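Local coordinates for stage II sporulation protein SA (Bacillus subtilis, PDB 3O6Q) that acts, here through its predicted cytoplasmic part, as the toxin of a type II toxin-antitoxin system, killing the cell during sporulation unless its cognate antitoxin SpoIISB neutralises it, at residues A[72-75]-A[76-79]. Residues are numbered along the deposited sequence; the frame is centred on the assembly and turned at random.
Sequences YSTQ and ADKD
Lys78 lies across one face of the Tyr72 ring, the two side chains crossing at about a right angle. CB of Lys78 lies between Gln75 O and Tyr72 CE1, on the face side of the ring. The next carbon makes the main touch, a CH-pi contact with Lys78 CG 3.8 Å from the centroid of the Tyr72 ring and 19° off its normal. From there the chain runs extended. CD passes by Tyr72 CZ and OH, and Lys78 CE comes to 3.6 Å from Tyr72 CE2. At the tip, NZ forms a salt bridge with Asp96 of helix 88-96, whose carboxylate also takes a hydrogen bond from Tyr72 OH.

The stretch joins strand 66-71 to helix 75-82, and the helix starts with a capping box. Thr74 is the N-cap. Its backbone N donates to the side chain of Asp77, with Thr74 N 3.0 Å from Asp77 OD2. The bond is fairly straight (164°), but the donor stands above the carboxylate plane. A weak bond from Ser73 N reaches the same oxygen. The return bond, from Asp77 N to Thr74 OG1, is also weak, and the position of that hydroxyl is less certain. Asp77 OD1 turns to a salt bridge with Arg80.

The first turn is closed by Lys78 N on Thr74 O (3.1 Å) and Asp79 N on Gln75 O (2.8 Å). Gln75 bends at chi2 (59°), which brings its amide to the carboxylate of Asp79. There Gln75 NE2 donates to Asp79 OD1 at 2.6 Å, from above the carboxylate plane, and also bonds Gln92 of helix 88-96.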
ATOM      1  N   TYR A  72     -13.431 -14.890  16.625  1.00 56.91           N
ATOM      2  CA  TYR A  72     -13.117 -16.245  16.223  1.00 57.56           C
ATOM      3  C   TYR A  72     -12.608 -17.027  17.441  1.00 61.45           C
ATOM      4  O   TYR A  72     -11.562 -17.678  17.397  1.00 60.44           O
ATOM      5  CB  TYR A  72     -12.115 -16.229  15.063  1.00 53.93           C
ATOM      6  CG  TYR A  72     -12.017 -17.571  14.363  1.00 54.14           C
ATOM      7  CD1 TYR A  72     -12.955 -17.958  13.415  1.00 53.13           C
ATOM      8  CD2 TYR A  72     -11.004 -18.456  14.666  1.00 55.22           C
ATOM      9  CE1 TYR A  72     -12.891 -19.201  12.801  1.00 53.39           C
ATOM     10  CE2 TYR A  72     -10.927 -19.690  14.049  1.00 55.69           C
ATOM     11  CZ  TYR A  72     -11.873 -20.065  13.117  1.00 54.41           C
ATOM     12  OH  TYR A  72     -11.795 -21.317  12.525  1.00 54.25           O
ATOM     13  N   SER A  73     -13.393 -16.944  18.520  1.00 64.48           N
ATOM     14  CA  SER A  73     -13.092 -17.571  19.798  1.00 67.51           C
ATOM     15  C   SER A  73     -13.952 -18.800  20.068  1.00 70.60           C
ATOM     16  O   SER A  73     -13.454 -19.903  20.259  1.00 69.67           O
ATOM     17  CB  SER A  73     -13.353 -16.569  20.927  1.00 69.29           C
ATOM     18  OG  SER A  73     -12.547 -15.449  20.762  1.00 67.70           O
ATOM     19  N   THR A  74     -15.259 -18.575  20.140  1.00 73.34           N
ATOM     20  CA  THR A  74     -16.201 -19.622  20.494  1.00 76.15           C
ATOM     21  C   THR A  74     -16.572 -20.375  19.227  1.00 75.25           C
ATOM     22  O   THR A  74     -16.430 -19.853  18.114  1.00 72.72           O
ATOM     23  CB  THR A  74     -17.447 -19.029  21.140  1.00 78.22           C
ATOM     24  OG1 THR A  74     -17.927 -17.937  20.344  1.00 75.61           O
ATOM     25  CG2 THR A  74     -17.112 -18.505  22.516  1.00 81.63           C
ATOM     26  N   GLN A  75     -17.000 -21.619  19.394  1.00 77.49           N
ATOM     27  CA  GLN A  75     -17.374 -22.446  18.263  1.00 76.71           C
ATOM     28  C   GLN A  75     -18.507 -21.763  17.511  1.00 75.06           C
ATOM     29  O   GLN A  75     -18.601 -21.881  16.293  1.00 75.84           O
ATOM     30  CB  GLN A  75     -17.785 -23.853  18.731  1.00 78.92           C
ATOM     31  CG  GLN A  75     -18.107 -24.864  17.601  1.00 79.39           C
ATOM     32  CD  GLN A  75     -16.930 -25.114  16.632  1.00 79.28           C
ATOM     33  OE1 GLN A  75     -15.855 -25.598  17.020  1.00 80.05           O
ATOM     34  NE2 GLN A  75     -17.140 -24.780  15.363  1.00 75.83           N
ATOM     35  N   ALA A  76     -19.349 -21.044  18.238  1.00 74.81           N
ATOM     36  CA  ALA A  76     -20.435 -20.295  17.624  1.00 74.31           C
ATOM     37  C   ALA A  76     -19.877 -19.260  16.662  1.00 70.40           C
ATOM     38  O   ALA A  76     -20.385 -19.110  15.569  1.00 69.18           O
ATOM     39  CB  ALA A  76     -21.310 -19.624  18.676  1.00 76.24           C
ATOM     40  N   ASP A  77     -18.827 -18.559  17.075  1.00 70.04           N
ATOM     41  CA  ASP A  77     -18.140 -17.602  16.205  1.00 68.38           C
ATOM     42  C   ASP A  77     -17.616 -18.268  14.952  1.00 68.24           C
ATOM     43  O   ASP A  77     -17.695 -17.712  13.850  1.00 68.81           O
ATOM     44  CB  ASP A  77     -16.950 -16.944  16.926  1.00 66.67           C
ATOM     45  CG  ASP A  77     -17.361 -16.178  18.165  1.00 66.44           C
ATOM     46  OD1 ASP A  77     -18.521 -15.739  18.214  1.00 65.48           O
ATOM     47  OD2 ASP A  77     -16.522 -16.047  19.088  1.00 66.32           O
ATOM     48  N   LYS A  78     -17.068 -19.462  15.126  1.00 71.28           N
ATOM     49  CA  LYS A  78     -16.443 -20.175  14.014  1.00 71.00           C
ATOM     50  C   LYS A  78     -17.523 -20.645  13.033  1.00 72.64           C
ATOM     51  O   LYS A  78     -17.410 -20.408  11.825  1.00 68.51           O
ATOM     52  CB  LYS A  78     -15.601 -21.348  14.535  1.00 69.13           C
ATOM     53  CG  LYS A  78     -14.528 -20.919  15.528  1.00 67.21           C
ATOM     54  CD  LYS A  78     -13.594 -22.040  15.900  1.00 67.82           C
ATOM     55  CE  LYS A  78     -12.446 -21.532  16.770  1.00 66.92           C
ATOM     56  NZ  LYS A  78     -11.321 -22.514  16.776  1.00 66.88           N
ATOM     57  N   ASP A  79     -18.586 -21.257  13.563  1.00 74.95           N
ATOM     58  CA  ASP A  79     -19.686 -21.765  12.730  1.00 77.69           C
ATOM     59  C   ASP A  79     -20.390 -20.643  11.972  1.00 79.24           C
ATOM     60  O   ASP A  79     -20.713 -20.803  10.792  1.00 83.31           O
ATOM     61  CB  ASP A  79     -20.703 -22.565  13.549  1.00 80.56           C
ATOM     62  CG  ASP A  79     -20.108 -23.834  14.156  1.00 82.42           C
ATOM     63  OD1 ASP A  79     -19.058 -24.288  13.650  1.00 78.81           O
ATOM     64  OD2 ASP A  79     -20.682 -24.367  15.138  1.00 82.56           O
TER